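Local coordinates for ribosomal protein L11 methyltransferase (Lactobacillus delbrueckii subsp. bulgaricus ATCC BAA-365, PDB 3GRZ) that probably methylates ribosomal protein L11 on lysine side chains, using S-adenosyl-L-methionine; the chain here is its C-terminal, cofactor-binding methyltransferase part, at residues A65-G70 against A131-E136; L87-S92 against Q114-L119. All blocks are in the same frame, centred on the assembly; numbering follows the deposited sequence.

Interaction 1 (A65-G70 against A131-E136)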
loop_
_atom_site.group_PDB
_atom_site.type_symbol
_atom_site.label_atom_id
_atom_site.label_comp_id
_atom_site.label_asym_id
_atom_site.label_seq_id
_atom_site.Cartn_x
_atom_site.Cartn_y
_atom_site.Cartn_z
ATOM N N ALA B 65 -0.757 -18.718 -2.264
ATOM C CA ALA B 65 0.358 -19.475 -1.690
ATOM C C ALA B 65 1.334 -18.486 -1.080
ATOM O O ALA B 65 1.780 -17.564 -1.759
ATOM C CB ALA B 65 1.070 -20.336 -2.736
ATOM N N ASP B 66 1.643 -18.680 0.202
ATOM C CA ASP B 66 2.648 -17.901 0.909
ATOM C C ASP B 66 3.873 -18.781 1.079
ATOM O O ASP B 66 3.869 -19.725 1.875
ATOM C CB ASP B 66 2.106 -17.434 2.268
ATOM C CG ASP B 66 3.143 -16.655 3.098
ATOM O OD1 ASP B 66 4.140 -16.143 2.527
ATOM O OD2 ASP B 66 2.955 -16.554 4.337
ATOM N N VAL B 67 4.919 -18.466 0.330
ATOM C CA VAL B 67 6.101 -19.315 0.239
ATOM C C VAL B 67 7.158 -18.811 1.208
ATOM O O VAL B 67 7.462 -17.623 1.212
ATOM C CB VAL B 67 6.659 -19.327 -1.214
ATOM C CG1 VAL B 67 7.907 -20.190 -1.318
ATOM C CG2 VAL B 67 5.602 -19.828 -2.185
ATOM N N GLY B 68 7.719 -19.707 2.024
ATOM C CA GLY B 68 8.687 -19.307 3.054
ATOM C C GLY B 68 7.998 -18.584 4.192
ATOM O O GLY B 68 8.470 -17.553 4.666
ATOM N N THR B 69 6.874 -19.140 4.634
ATOM C CA THR B 69 5.927 -18.436 5.506
ATOM C C THR B 69 6.496 -17.949 6.859
ATOM O O THR B 69 5.996 -16.965 7.425
ATOM C CB THR B 69 4.620 -19.274 5.688
ATOM O OG1 THR B 69 3.569 -18.449 6.193
ATOM C CG2 THR B 69 4.831 -20.447 6.650
ATOM N N GLY B 70 7.546 -18.620 7.349
ATOM C CA GLY B 70 8.198 -18.261 8.619
ATOM C C GLY B 70 7.224 -18.328 9.772
ATOM O O GLY B 70 6.751 -19.404 10.141
ATOM N N ALA B 131 5.963 -14.122 -1.447
ATOM C CA ALA B 131 7.229 -14.638 -0.910
ATOM C C ALA B 131 8.094 -13.513 -0.367
ATOM O O ALA B 131 8.584 -12.690 -1.134
ATOM C CB ALA B 131 7.988 -15.418 -1.987
ATOM N N ASN B 132 8.245 -13.468 0.959
ATOM C CA ASN B 132 9.182 -12.566 1.610
ATOM C C ASN B 132 10.378 -13.380 2.054
ATOM O O ASN B 132 10.466 -13.818 3.201
ATOM C CB ASN B 132 8.538 -11.839 2.806
ATOM C CG ASN B 132 9.471 -10.834 3.460
ATOM O OD1 ASN B 132 10.514 -10.483 2.916
ATOM N ND2 ASN B 132 9.099 -10.374 4.637
ATOM N N ILE B 133 11.289 -13.602 1.118
ATOM C CA ILE B 133 12.474 -14.408 1.361
ATOM C C ILE B 133 13.643 -13.752 0.616
ATOM O O ILE B 133 13.443 -12.894 -0.258
ATOM C CB ILE B 133 12.272 -15.905 0.934
ATOM C CG1 ILE B 133 11.819 -16.005 -0.521
ATOM C CG2 ILE B 133 11.253 -16.630 1.847
ATOM C CD1 ILE B 133 11.345 -17.405 -0.967
ATOM N N LEU B 134 14.856 -14.142 0.977
ATOM C CA LEU B 134 16.061 -13.533 0.424
ATOM C C LEU B 134 16.214 -13.836 -1.060
ATOM O O LEU B 134 15.722 -14.858 -1.545
ATOM C CB LEU B 134 17.289 -13.948 1.228
ATOM C CG LEU B 134 17.217 -13.608 2.726
ATOM C CD1 LEU B 134 18.418 -14.157 3.455
ATOM C CD2 LEU B 134 17.048 -12.106 2.998
ATOM N N ALA B 135 16.877 -12.919 -1.760
ATOM C CA ALA B 135 16.887 -12.873 -3.217
ATOM C C ALA B 135 17.467 -14.105 -3.906
ATOM O O ALA B 135 16.990 -14.484 -4.967
ATOM C CB ALA B 135 17.589 -11.619 -3.693
ATOM N N GLU B 136 18.479 -14.736 -3.312
ATOM C CA GLU B 136 19.036 -15.965 -3.904
ATOM C C GLU B 136 18.058 -17.139 -3.899
ATOM O O GLU B 136 18.081 -17.958 -4.812
ATOM C CB GLU B 136 20.394 -16.361 -3.317
ATOM C CG GLU B 136 20.500 -16.415 -1.808
ATOM C CD GLU B 136 20.962 -15.094 -1.225
ATOM O OE1 GLU B 136 22.185 -14.782 -1.277
ATOM O OE2 GLU B 136 20.077 -14.370 -0.731
HETATM O O HOH W 1 6.827 -15.380 2.576
HETATM O O HOH W 2 8.410 -14.782 4.853
#
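Val67 and Ala131 meet side by side near the C-terminal ends of parallel strands 63-67 and 126-132, CB to CB 4.2 Å apart. Ile133 follows from beyond the strand end: its CG2 lies 3.9 Å from Gly68 CA, and its CD1 comes within 4.4 Å of Val67 CG1. With chi1 at 54°, CG2, the branch that touches Gly68, is anti to the carbonyl carbon of Ile133. No direct hydrogen bond links the segments here, and water takes over where the strands splay. One water accepts from Asn132 N at 2.9 Å and lies 2.7 Å from Val67 O and 2.8 Å from Asp66 OD1. A second joins Gly68 O to Asn132 O, 2.8 Å from each. Further out, Thr69 OG1 donates to Asp66 OD2 at 2.7 Å, from 53° above the carboxylate plane, so that both carboxylate oxygens are engaged. Asn132 ND2 bonds Thr46 OG1, and helix 135-145 covers Ala131 through Leu138 and Leu141. Gly68 and Asn132 are both predicted S-adenosyl-L-methionine-binding residues. The diverging strand ends thus form part of the probable cofactor cleft of a Rossmann-like methyltransferase, where the second water reconciles two carbonyl acceptors that could not pair directly.

Interaction 2 (L87-S92 against Q114-L119). With GOL (glycerol), chain E.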
loop_
_atom_site.group_PDB
_atom_site.type_symbol
_atom_site.label_atom_id
_atom_site.label_comp_id
_atom_site.label_asym_id
_atom_site.label_seq_id
_atom_site.Cartn_x
_atom_site.Cartn_y
_atom_site.Cartn_z
ATOM N N LEU B 87 -2.527 -21.421 1.252
ATOM C CA LEU B 87 -1.527 -22.431 1.541
ATOM C C LEU B 87 -0.259 -21.708 1.978
ATOM O O LEU B 87 0.199 -20.784 1.304
ATOM C CB LEU B 87 -1.228 -23.301 0.313
ATOM C CG LEU B 87 -0.041 -24.270 0.467
ATOM C CD1 LEU B 87 -0.327 -25.367 1.526
ATOM C CD2 LEU B 87 0.308 -24.896 -0.868
ATOM N N ALA B 88 0.289 -22.119 3.116
ATOM C CA ALA B 88 1.538 -21.564 3.614
ATOM C C ALA B 88 2.598 -22.667 3.614
ATOM O O ALA B 88 2.356 -23.770 4.142
ATOM C CB ALA B 88 1.328 -20.991 5.014
ATOM N N THR B 89 3.755 -22.391 3.002
ATOM C CA THR B 89 4.842 -23.375 2.923
ATOM C C THR B 89 6.132 -22.902 3.595
ATOM O O THR B 89 6.417 -21.697 3.627
ATOM C CB THR B 89 5.179 -23.808 1.462
ATOM O OG1 THR B 89 5.950 -22.793 0.817
ATOM C CG2 THR B 89 3.920 -24.091 0.653
ATOM N N ASP B 90 6.897 -23.849 4.138
ATOM C CA ASP B 90 8.269 -23.586 4.609
ATOM C C ASP B 90 8.997 -24.901 4.818
ATOM O O ASP B 90 8.371 -25.959 4.824
ATOM C CB ASP B 90 8.277 -22.746 5.896
ATOM C CG ASP B 90 9.465 -21.755 5.962
ATOM O OD1 ASP B 90 10.585 -22.087 5.521
ATOM O OD2 ASP B 90 9.280 -20.632 6.462
ATOM N N ILE B 91 10.314 -24.832 4.993
ATOM C CA ILE B 91 11.163 -26.022 5.102
ATOM C C ILE B 91 11.282 -26.598 6.515
ATOM O O ILE B 91 11.671 -27.750 6.676
ATOM C CB ILE B 91 12.603 -25.757 4.588
ATOM C CG1 ILE B 91 13.193 -24.496 5.236
ATOM C CG2 ILE B 91 12.620 -25.658 3.096
ATOM C CD1 ILE B 91 14.715 -24.408 5.171
ATOM N N SER B 92 10.957 -25.806 7.533
ATOM C CA SER B 92 11.221 -26.220 8.909
ATOM C C SER B 92 9.973 -26.615 9.687
ATOM O O SER B 92 8.889 -26.053 9.479
ATOM C CB SER B 92 11.981 -25.123 9.666
ATOM O OG SER B 92 11.131 -24.037 9.980
ATOM N N GLN B 114 2.114 -26.729 4.339
ATOM C CA GLN B 114 2.895 -27.786 3.727
ATOM C C GLN B 114 4.372 -27.567 4.001
ATOM O O GLN B 114 4.911 -26.482 3.754
ATOM C CB GLN B 114 2.601 -27.904 2.233
ATOM C CG GLN B 114 3.248 -29.114 1.542
ATOM C CD GLN B 114 2.804 -29.253 0.100
ATOM O OE1 GLN B 114 1.822 -28.640 -0.312
ATOM N NE2 GLN B 114 3.526 -30.049 -0.676
ATOM N N LYS B 115 5.006 -28.599 4.551
ATOM C CA LYS B 115 6.430 -28.586 4.797
ATOM C C LYS B 115 7.134 -29.022 3.527
ATOM O O LYS B 115 7.126 -30.207 3.164
ATOM C CB LYS B 115 6.786 -29.495 5.971
ATOM C CG LYS B 115 8.227 -29.399 6.419
ATOM C CD LYS B 115 8.526 -30.484 7.443
ATOM C CE LYS B 115 9.953 -30.409 7.926
ATOM N NZ LYS B 115 10.922 -30.810 6.878
ATOM N N THR B 116 7.721 -28.042 2.848
ATOM C CA THR B 116 8.299 -28.231 1.525
ATOM C C THR B 116 9.173 -27.046 1.145
ATOM O O THR B 116 8.975 -25.932 1.632
ATOM C CB THR B 116 7.217 -28.508 0.416
ATOM O OG1 THR B 116 7.877 -28.918 -0.782
ATOM C CG2 THR B 116 6.317 -27.279 0.124
ATOM N N SER B 117 10.142 -27.308 0.278
ATOM C CA SER B 117 11.028 -26.282 -0.229
ATOM C C SER B 117 10.424 -25.610 -1.462
ATOM O O SER B 117 10.184 -26.262 -2.481
ATOM C CB SER B 117 12.396 -26.882 -0.556
ATOM O OG SER B 117 13.301 -25.869 -0.940
ATOM N N LEU B 118 10.185 -24.302 -1.344
ATOM C CA LEU B 118 9.582 -23.476 -2.396
ATOM C C LEU B 118 8.226 -24.018 -2.805
ATOM O O LEU B 118 7.324 -24.079 -1.975
ATOM C CB LEU B 118 10.536 -23.279 -3.581
ATOM C CG LEU B 118 11.822 -22.550 -3.168
ATOM C CD1 LEU B 118 12.797 -22.504 -4.314
ATOM C CD2 LEU B 118 11.509 -21.147 -2.657
ATOM N N LEU B 119 8.077 -24.418 -4.064
ATOM C CA LEU B 119 6.819 -25.003 -4.516
ATOM C C LEU B 119 6.979 -26.430 -5.037
ATOM O O LEU B 119 6.147 -26.891 -5.830
ATOM C CB LEU B 119 6.136 -24.110 -5.566
ATOM C CG LEU B 119 5.600 -22.755 -5.082
ATOM C CD1 LEU B 119 5.309 -21.844 -6.262
ATOM C CD2 LEU B 119 4.376 -22.901 -4.181
HETATM C C1 GOL E . 12.955 -21.367 2.756
HETATM O O1 GOL E . 12.500 -20.323 3.587
HETATM C C2 GOL E . 11.950 -21.609 1.632
HETATM O O2 GOL E . 10.674 -21.899 2.168
HETATM C C3 GOL E . 12.387 -22.743 0.700
HETATM O O3 GOL E . 13.791 -22.895 0.626
HETATM O O HOH W 3 8.633 -23.338 0.835
#
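Gln114 begins the contact by pairing in parallel with Thr89: its N donates to Ala88 O at 3.0 Å, while its O takes a weak bond from Asp90 N. The same O also receives a CA-H...O contact from Thr89. The Gln114 side chain crosses Leu87 obliquely, CB 3.9 Å from Leu87 CD1, and its NE2 is held by Asp121 O. Lys115 brings CG near Asp90 O and Ile91 O and CE near Ile91 O, and chi4 (-70°) places NZ on Ile91 O, a bond of 3.2 Å. At Thr116 the backbone N donates to Asp90 O at 2.9 Å, from 44° above the carbonyl plane, and CG2 packs on Thr89 CB at 3.9 Å. Thr116 O accepts a hydrogen bond from a water, which accepts from Thr89 OG1 at 2.7 Å and also donates to Leu118 O. Ser117 packs its CA and CB on Ile91 CG2, and its OG bonds weakly to O3 of a bound glycerol. Leu118 then lays CD2 3.8 Å from glycerol C3, while its other contacts reach strand 63-67 and helix 135-145. Across the glycerol stands Asp90, whose OD1 accepts from glycerol O1 at 3.2 Å, weakly from O2 and, through its anti lone pair, from Ile91 N. OD2 is bound by Gly70 N and Ser95 OG, which help to fix the carboxylate. Asp90, ending strand 85-90, the second strand of the methyltransferase sheet, is a predicted S-adenosyl-L-methionine-binding residue; an acidic residue at this place typically grips the cofactor's ribose hydroxyls. Two hydroxyls of a glycerol probably from the crystallisation liquor meet OD1, consistent with a carboxylate that could receive those of the ribose.

Overall arrangement
Interactions 1 and 2 lie about 9 Å apart, centre to centre, in the seven-stranded mixed sheet whose order begins 112-115, 85-90, 63-67, 126-132. Strands 63-67 and 85-90 are neighbours there, joined by a probable hydrogen bond from Asp66 N to Leu87 O; another, from Thr69 N to Thr89 O, comes from the loop that follows strand 63-67. Along the chain both segments of interaction 2 fall between those of interaction 1. Interaction 2 closes the beta-alpha-beta unit with helix 93-105 at one sheet edge, whereas interaction 1 lies nearer the middle. Together the C-terminal strand ends place Gly68, Asp90 and Asn132 around one probable cofactor site, as in Rossmann-like methyltransferases.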